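Local coordinates for protein probable arabinosyltransferase B (Mycobacterium tuberculosis H37Rv, PDB 7BVF) that polymerises arabinose into the arabinan of cell-wall arabinogalactan as a membrane-embedded arabinosyltransferase, at residues F287-H291 with R351-L355; S650-V654 with A1058-G1062. All coordinates share one frame; numbering follows the deposited sequence.

From the N terminus, the chain reaches contact 1 at helix 278-293, and the contact closes a loop of 59 residues when it brings segment 351-355, leading into helix 353-369, back against that helix. Further helices of the arabinan synthesis region follow before contact 2 opens, in the loop between helices 622-639 and 668-687. It closes a much longer loop of 403 residues, joining the membrane region to the C-terminal domain. The two contacts are therefore in series, neither nested nor crossed. Their centres are about 23 Å apart and their nearest atoms about 8 Å; Asn296 bridges the gap, touched by Arg351 and weakly bonded through its N to Ser650.

Contact 1: residues F287-H291 with R351-L355; sequences FLLWH and RLPDL
The imidazole of His291 has Arg351 NH1 over one face and, more loosely, Leu355 CD2 over the opposite one. The guanidinium stacks on the ring with centres 4.7 Å apart and planes inclined by 29°, displaced so that NH1 sits toward the ring's rim. At the guanidinium's edge, in its plane, is His291 O, which takes a weak hydrogen bond from Arg351 NH1 at 2.6 Å. A second weak bond runs the other way, from His291 NE2 to Arg351 O at 3.0 Å, so each residue both gives and receives. With CG anti to the backbone N (chi1 -173°), His291 reaches across to that carbonyl. Next to the polar pair, Leu355 supplies the apolar half: its CD1 packs 4.0 Å from Phe287 CB, while its CD2 meets Leu288 CD2 at 4.1 Å, the two leucines crossing at about a right angle. Leu352 CD2 adds a touch on His291 CE1. Phe287 also packs edge-to-face with Trp395 of helix 381-395, and Asn400 O accepts a weak bond from Arg351 NE. The contact thus joins the last turns of helix 278-293, a predicted transmembrane helix, to the chain entering helix 353-369.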
ATOM      1  N   PHE A 287       2.819 -36.702  -8.558  1.00 18.38           N
ATOM      2  CA  PHE A 287       1.453 -36.217  -8.725  1.00 18.38           C
ATOM      3  C   PHE A 287       0.491 -36.987  -7.830  1.00 18.38           C
ATOM      4  O   PHE A 287      -0.362 -36.390  -7.161  1.00 18.38           O
ATOM      5  CB  PHE A 287       1.023 -36.328 -10.189  1.00 18.38           C
ATOM      6  CG  PHE A 287       1.221 -35.067 -10.974  1.00 18.38           C
ATOM      7  CD1 PHE A 287       0.373 -33.995 -10.807  1.00 18.38           C
ATOM      8  CD2 PHE A 287       2.259 -34.954 -11.875  1.00 18.38           C
ATOM      9  CE1 PHE A 287       0.561 -32.838 -11.522  1.00 18.38           C
ATOM     10  CE2 PHE A 287       2.447 -33.795 -12.590  1.00 18.38           C
ATOM     11  CZ  PHE A 287       1.598 -32.737 -12.413  1.00 18.38           C
ATOM     12  N   LEU A 288       0.622 -38.314  -7.799  1.00 17.57           N
ATOM     13  CA  LEU A 288      -0.291 -39.124  -7.001  1.00 17.57           C
ATOM     14  C   LEU A 288      -0.108 -38.889  -5.509  1.00 17.57           C
ATOM     15  O   LEU A 288      -1.074 -38.999  -4.749  1.00 17.57           O
ATOM     16  CB  LEU A 288      -0.106 -40.602  -7.326  1.00 17.57           C
ATOM     17  CG  LEU A 288      -0.534 -41.042  -8.724  1.00 17.57           C
ATOM     18  CD1 LEU A 288      -0.529 -42.552  -8.826  1.00 17.57           C
ATOM     19  CD2 LEU A 288      -1.901 -40.488  -9.063  1.00 17.57           C
ATOM     20  N   LEU A 289       1.107 -38.574  -5.066  1.00 16.26           N
ATOM     21  CA  LEU A 289       1.323 -38.309  -3.648  1.00 16.26           C
ATOM     22  C   LEU A 289       0.741 -36.962  -3.247  1.00 16.26           C
ATOM     23  O   LEU A 289       0.092 -36.844  -2.199  1.00 16.26           O
ATOM     24  CB  LEU A 289       2.815 -38.367  -3.339  1.00 16.26           C
ATOM     25  CG  LEU A 289       3.271 -38.193  -1.895  1.00 16.26           C
ATOM     26  CD1 LEU A 289       2.934 -39.421  -1.076  1.00 16.26           C
ATOM     27  CD2 LEU A 289       4.758 -37.926  -1.866  1.00 16.26           C
ATOM     28  N   TRP A 290       0.965 -35.935  -4.064  1.00 14.81           N
ATOM     29  CA  TRP A 290       0.441 -34.611  -3.774  1.00 14.81           C
ATOM     30  C   TRP A 290      -1.070 -34.549  -3.886  1.00 14.81           C
ATOM     31  O   TRP A 290      -1.689 -33.689  -3.255  1.00 14.81           O
ATOM     32  CB  TRP A 290       1.068 -33.583  -4.709  1.00 14.81           C
ATOM     33  CG  TRP A 290       0.866 -32.175  -4.277  1.00 14.81           C
ATOM     34  CD1 TRP A 290       0.030 -31.263  -4.837  1.00 14.81           C
ATOM     35  CD2 TRP A 290       1.519 -31.510  -3.194  1.00 14.81           C
ATOM     36  NE1 TRP A 290       0.118 -30.069  -4.170  1.00 14.81           N
ATOM     37  CE2 TRP A 290       1.028 -30.196  -3.156  1.00 14.81           C
ATOM     38  CE3 TRP A 290       2.472 -31.899  -2.252  1.00 14.81           C
ATOM     39  CZ2 TRP A 290       1.454 -29.271  -2.216  1.00 14.81           C
ATOM     40  CZ3 TRP A 290       2.890 -30.981  -1.323  1.00 14.81           C
ATOM     41  CH2 TRP A 290       2.384 -29.683  -1.310  1.00 14.81           C
ATOM     42  N   HIS A 291      -1.686 -35.425  -4.679  1.00 17.26           N
ATOM     43  CA  HIS A 291      -3.143 -35.433  -4.726  1.00 17.26           C
ATOM     44  C   HIS A 291      -3.746 -35.845  -3.390  1.00 17.26           C
ATOM     45  O   HIS A 291      -4.873 -35.452  -3.076  1.00 17.26           O
ATOM     46  CB  HIS A 291      -3.635 -36.360  -5.834  1.00 17.26           C
ATOM     47  CG  HIS A 291      -5.113 -36.300  -6.061  1.00 17.26           C
ATOM     48  ND1 HIS A 291      -5.955 -37.348  -5.760  1.00 17.26           N
ATOM     49  CD2 HIS A 291      -5.898 -35.319  -6.562  1.00 17.26           C
ATOM     50  CE1 HIS A 291      -7.195 -37.015  -6.066  1.00 17.26           C
ATOM     51  NE2 HIS A 291      -7.189 -35.789  -6.554  1.00 17.26           N
ATOM     52  N   ARG A 351     -11.465 -33.427  -7.054  1.00 20.43           N
ATOM     53  CA  ARG A 351     -10.269 -32.856  -7.661  1.00 20.43           C
ATOM     54  C   ARG A 351      -9.553 -33.866  -8.552  1.00 20.43           C
ATOM     55  O   ARG A 351      -8.325 -33.908  -8.601  1.00 20.43           O
ATOM     56  CB  ARG A 351      -9.318 -32.330  -6.591  1.00 20.43           C
ATOM     57  CG  ARG A 351     -10.013 -31.764  -5.375  1.00 20.43           C
ATOM     58  CD  ARG A 351      -9.040 -31.074  -4.440  1.00 20.43           C
ATOM     59  NE  ARG A 351      -7.793 -31.815  -4.272  1.00 20.43           N
ATOM     60  CZ  ARG A 351      -7.641 -32.847  -3.452  1.00 20.43           C
ATOM     61  NH1 ARG A 351      -6.472 -33.456  -3.355  1.00 20.43           N
ATOM     62  NH2 ARG A 351      -8.657 -33.270  -2.724  1.00 20.43           N
ATOM     63  N   LEU A 352     -10.313 -34.699  -9.251  1.00 22.21           N
ATOM     64  CA  LEU A 352      -9.770 -35.639 -10.224  1.00 22.21           C
ATOM     65  C   LEU A 352      -9.453 -34.964 -11.557  1.00 22.21           C
ATOM     66  O   LEU A 352      -8.426 -35.288 -12.171  1.00 22.21           O
ATOM     67  CB  LEU A 352     -10.731 -36.808 -10.440  1.00 22.21           C
ATOM     68  CG  LEU A 352     -10.611 -37.977  -9.467  1.00 22.21           C
ATOM     69  CD1 LEU A 352     -11.567 -39.082  -9.854  1.00 22.21           C
ATOM     70  CD2 LEU A 352      -9.191 -38.488  -9.442  1.00 22.21           C
ATOM     71  N   PRO A 353     -10.307 -34.062 -12.066  1.00 22.99           N
ATOM     72  CA  PRO A 353      -9.922 -33.330 -13.283  1.00 22.99           C
ATOM     73  C   PRO A 353      -8.598 -32.601 -13.165  1.00 22.99           C
ATOM     74  O   PRO A 353      -7.828 -32.577 -14.130  1.00 22.99           O
ATOM     75  CB  PRO A 353     -11.090 -32.359 -13.477  1.00 22.99           C
ATOM     76  CG  PRO A 353     -12.240 -33.077 -12.928  1.00 22.99           C
ATOM     77  CD  PRO A 353     -11.725 -33.822 -11.737  1.00 22.99           C
ATOM     78  N   ASP A 354      -8.304 -32.009 -12.008  1.00 25.70           N
ATOM     79  CA  ASP A 354      -7.049 -31.288 -11.840  1.00 25.70           C
ATOM     80  C   ASP A 354      -5.844 -32.215 -11.782  1.00 25.70           C
ATOM     81  O   ASP A 354      -4.710 -31.744 -11.913  1.00 25.70           O
ATOM     82  CB  ASP A 354      -7.102 -30.429 -10.578  1.00 25.70           C
ATOM     83  CG  ASP A 354      -7.899 -29.156 -10.774  1.00 25.70           C
ATOM     84  OD1 ASP A 354      -9.061 -29.107 -10.317  1.00 25.70           O
ATOM     85  OD2 ASP A 354      -7.363 -28.203 -11.381  1.00 25.70           O
ATOM     86  N   LEU A 355      -6.054 -33.512 -11.577  1.00 20.76           N
ATOM     87  CA  LEU A 355      -4.974 -34.488 -11.631  1.00 20.76           C
ATOM     88  C   LEU A 355      -4.787 -35.024 -13.045  1.00 20.76           C
ATOM     89  O   LEU A 355      -3.654 -35.130 -13.537  1.00 20.76           O
ATOM     90  CB  LEU A 355      -5.258 -35.634 -10.658  1.00 20.76           C
ATOM     91  CG  LEU A 355      -4.370 -36.872 -10.750  1.00 20.76           C
ATOM     92  CD1 LEU A 355      -3.013 -36.592 -10.159  1.00 20.76           C
ATOM     93  CD2 LEU A 355      -5.020 -38.044 -10.052  1.00 20.76           C
TER

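Contact 2: residues S650-V654 with A1058-G1062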
ATOM      1  N   SER A 650      -4.634 -26.082   5.334  1.00 18.80           N
ATOM      2  CA  SER A 650      -3.398 -26.693   4.882  1.00 18.80           C
ATOM      3  C   SER A 650      -2.204 -26.234   5.696  1.00 18.80           C
ATOM      4  O   SER A 650      -1.103 -26.754   5.507  1.00 18.80           O
ATOM      5  CB  SER A 650      -3.173 -26.378   3.406  1.00 18.80           C
ATOM      6  OG  SER A 650      -4.220 -26.901   2.614  1.00 18.80           O
ATOM      7  N   SER A 651      -2.401 -25.275   6.596  1.00 18.77           N
ATOM      8  CA  SER A 651      -1.343 -24.717   7.418  1.00 18.77           C
ATOM      9  C   SER A 651      -1.284 -25.341   8.802  1.00 18.77           C
ATOM     10  O   SER A 651      -0.553 -24.846   9.661  1.00 18.77           O
ATOM     11  CB  SER A 651      -1.530 -23.210   7.545  1.00 18.77           C
ATOM     12  OG  SER A 651      -2.775 -22.911   8.144  1.00 18.77           O
ATOM     13  N   TYR A 652      -2.038 -26.407   9.040  1.00 17.52           N
ATOM     14  CA  TYR A 652      -2.077 -27.048  10.349  1.00 17.52           C
ATOM     15  C   TYR A 652      -0.848 -27.929  10.499  1.00 17.52           C
ATOM     16  O   TYR A 652      -0.825 -29.065  10.025  1.00 17.52           O
ATOM     17  CB  TYR A 652      -3.348 -27.871  10.512  1.00 17.52           C
ATOM     18  CG  TYR A 652      -4.592 -27.073  10.808  1.00 17.52           C
ATOM     19  CD1 TYR A 652      -4.624 -25.703  10.633  1.00 17.52           C
ATOM     20  CD2 TYR A 652      -5.740 -27.700  11.260  1.00 17.52           C
ATOM     21  CE1 TYR A 652      -5.760 -24.980  10.897  1.00 17.52           C
ATOM     22  CE2 TYR A 652      -6.880 -26.988  11.526  1.00 17.52           C
ATOM     23  CZ  TYR A 652      -6.886 -25.629  11.343  1.00 17.52           C
ATOM     24  OH  TYR A 652      -8.023 -24.909  11.608  1.00 17.52           O
ATOM     25  N   GLY A 653       0.182 -27.412  11.161  1.00 18.02           N
ATOM     26  CA  GLY A 653       1.333 -28.197  11.549  1.00 18.02           C
ATOM     27  C   GLY A 653       2.611 -27.874  10.808  1.00 18.02           C
ATOM     28  O   GLY A 653       3.686 -28.269  11.271  1.00 18.02           O
ATOM     29  N   VAL A 654       2.536 -27.177   9.678  1.00 19.30           N
ATOM     30  CA  VAL A 654       3.728 -26.912   8.874  1.00 19.30           C
ATOM     31  C   VAL A 654       4.650 -25.999   9.675  1.00 19.30           C
ATOM     32  O   VAL A 654       4.170 -25.122  10.408  1.00 19.30           O
ATOM     33  CB  VAL A 654       3.366 -26.326   7.501  1.00 19.30           C
ATOM     34  CG1 VAL A 654       2.342 -27.207   6.819  1.00 19.30           C
ATOM     35  CG2 VAL A 654       2.846 -24.921   7.630  1.00 19.30           C
ATOM     36  N   ALA A1058      -4.552 -24.363  21.472  1.00 23.62           N
ATOM     37  CA  ALA A1058      -4.062 -23.012  21.237  1.00 23.62           C
ATOM     38  C   ALA A1058      -4.215 -22.578  19.784  1.00 23.62           C
ATOM     39  O   ALA A1058      -3.556 -21.629  19.355  1.00 23.62           O
ATOM     40  CB  ALA A1058      -2.602 -22.894  21.667  1.00 23.62           C
ATOM     41  N   ARG A1059      -5.074 -23.247  19.021  1.00 22.09           N
ATOM     42  CA  ARG A1059      -5.287 -22.932  17.617  1.00 22.09           C
ATOM     43  C   ARG A1059      -6.710 -22.439  17.404  1.00 22.09           C
ATOM     44  O   ARG A1059      -7.654 -22.960  18.006  1.00 22.09           O
ATOM     45  CB  ARG A1059      -5.021 -24.148  16.731  1.00 22.09           C
ATOM     46  CG  ARG A1059      -4.853 -23.813  15.265  1.00 22.09           C
ATOM     47  CD  ARG A1059      -4.517 -25.045  14.453  1.00 22.09           C
ATOM     48  NE  ARG A1059      -3.125 -25.455  14.598  1.00 22.09           N
ATOM     49  CZ  ARG A1059      -2.112 -24.897  13.944  1.00 22.09           C
ATOM     50  NH1 ARG A1059      -2.335 -23.898  13.106  1.00 22.09           N
ATOM     51  NH2 ARG A1059      -0.877 -25.336  14.131  1.00 22.09           N
ATOM     52  N   ASP A1060      -6.854 -21.437  16.542  1.00 25.28           N
ATOM     53  CA  ASP A1060      -8.143 -20.834  16.223  1.00 25.28           C
ATOM     54  C   ASP A1060      -8.620 -21.388  14.886  1.00 25.28           C
ATOM     55  O   ASP A1060      -8.089 -21.025  13.833  1.00 25.28           O
ATOM     56  CB  ASP A1060      -8.024 -19.314  16.171  1.00 25.28           C
ATOM     57  CG  ASP A1060      -9.366 -18.627  16.042  1.00 25.28           C
ATOM     58  OD1 ASP A1060     -10.399 -19.280  16.294  1.00 25.28           O
ATOM     59  OD2 ASP A1060      -9.392 -17.431  15.687  1.00 25.28           O
ATOM     60  N   TRP A1061      -9.623 -22.262  14.928  1.00 20.14           N
ATOM     61  CA  TRP A1061     -10.138 -22.882  13.717  1.00 20.14           C
ATOM     62  C   TRP A1061     -11.187 -22.039  13.008  1.00 20.14           C
ATOM     63  O   TRP A1061     -11.363 -22.188  11.795  1.00 20.14           O
ATOM     64  CB  TRP A1061     -10.731 -24.255  14.041  1.00 20.14           C
ATOM     65  CG  TRP A1061     -11.998 -24.190  14.826  1.00 20.14           C
ATOM     66  CD1 TRP A1061     -12.119 -24.163  16.178  1.00 20.14           C
ATOM     67  CD2 TRP A1061     -13.331 -24.143  14.304  1.00 20.14           C
ATOM     68  NE1 TRP A1061     -13.440 -24.102  16.536  1.00 20.14           N
ATOM     69  CE2 TRP A1061     -14.205 -24.088  15.402  1.00 20.14           C
ATOM     70  CE3 TRP A1061     -13.869 -24.139  13.014  1.00 20.14           C
ATOM     71  CZ2 TRP A1061     -15.585 -24.032  15.251  1.00 20.14           C
ATOM     72  CZ3 TRP A1061     -15.238 -24.085  12.868  1.00 20.14           C
ATOM     73  CH2 TRP A1061     -16.081 -24.033  13.977  1.00 20.14           C
ATOM     74  N   GLY A1062     -11.882 -21.174  13.720  1.00 20.28           N
ATOM     75  CA  GLY A1062     -12.940 -20.380  13.147  1.00 20.28           C
ATOM     76  C   GLY A1062     -13.952 -20.011  14.225  1.00 20.28           C
ATOM     77  O   GLY A1062     -13.576 -19.719  15.358  1.00 20.28           O
TER
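Gly653 O accepts a hydrogen bond from Arg728 NE, while Gly653 N is merely approached by Arg1059 NH2 at 3.8 Å; both are donors, and no bond joins them. The positive phi of Gly653 suits glycine, and the residue follows directly on Tyr652, the main partner of Arg1059. Between the two segments themselves the contact is made by packing rather than by hydrogen bonds. Arg1059 CD sits over the centre of the Tyr652 ring, 3.8 Å from the centroid and 13° off the ring normal, a well-centred CH-pi interaction. The arginine extends toward the tyrosine with CG anti to the backbone N and then bends at chi3 (-77°). This carries the guanidinium past the ring and across the tyrosine backbone, with Tyr652 CA over one of its faces. The two flat groups are inclined at 34°, so they do not stack in parallel; NH1 comes within 3.8 Å of Tyr652 CD1 and lies 4.0 Å from Ser651 O. Arg1059 NE has its own acid nearby in Asp1056, though that ion pair is long and weak. At the far end of the tyrosine, OH rests against the backbone and the root of Trp1061, 3.6 Å from its CA and 3.7 Å from its CB; the indole leads away, and the Trp1061 side chain also touches Leu1053. Segment 1058-1062 belongs to the connection between antiparallel neighbours 1046-1053 and 1063-1067 of a mixed sheet. The contact is therefore an interdomain one, setting this strand connection of the EmbC C-terminal domain against an interhelical loop of the GT-C-type membrane region.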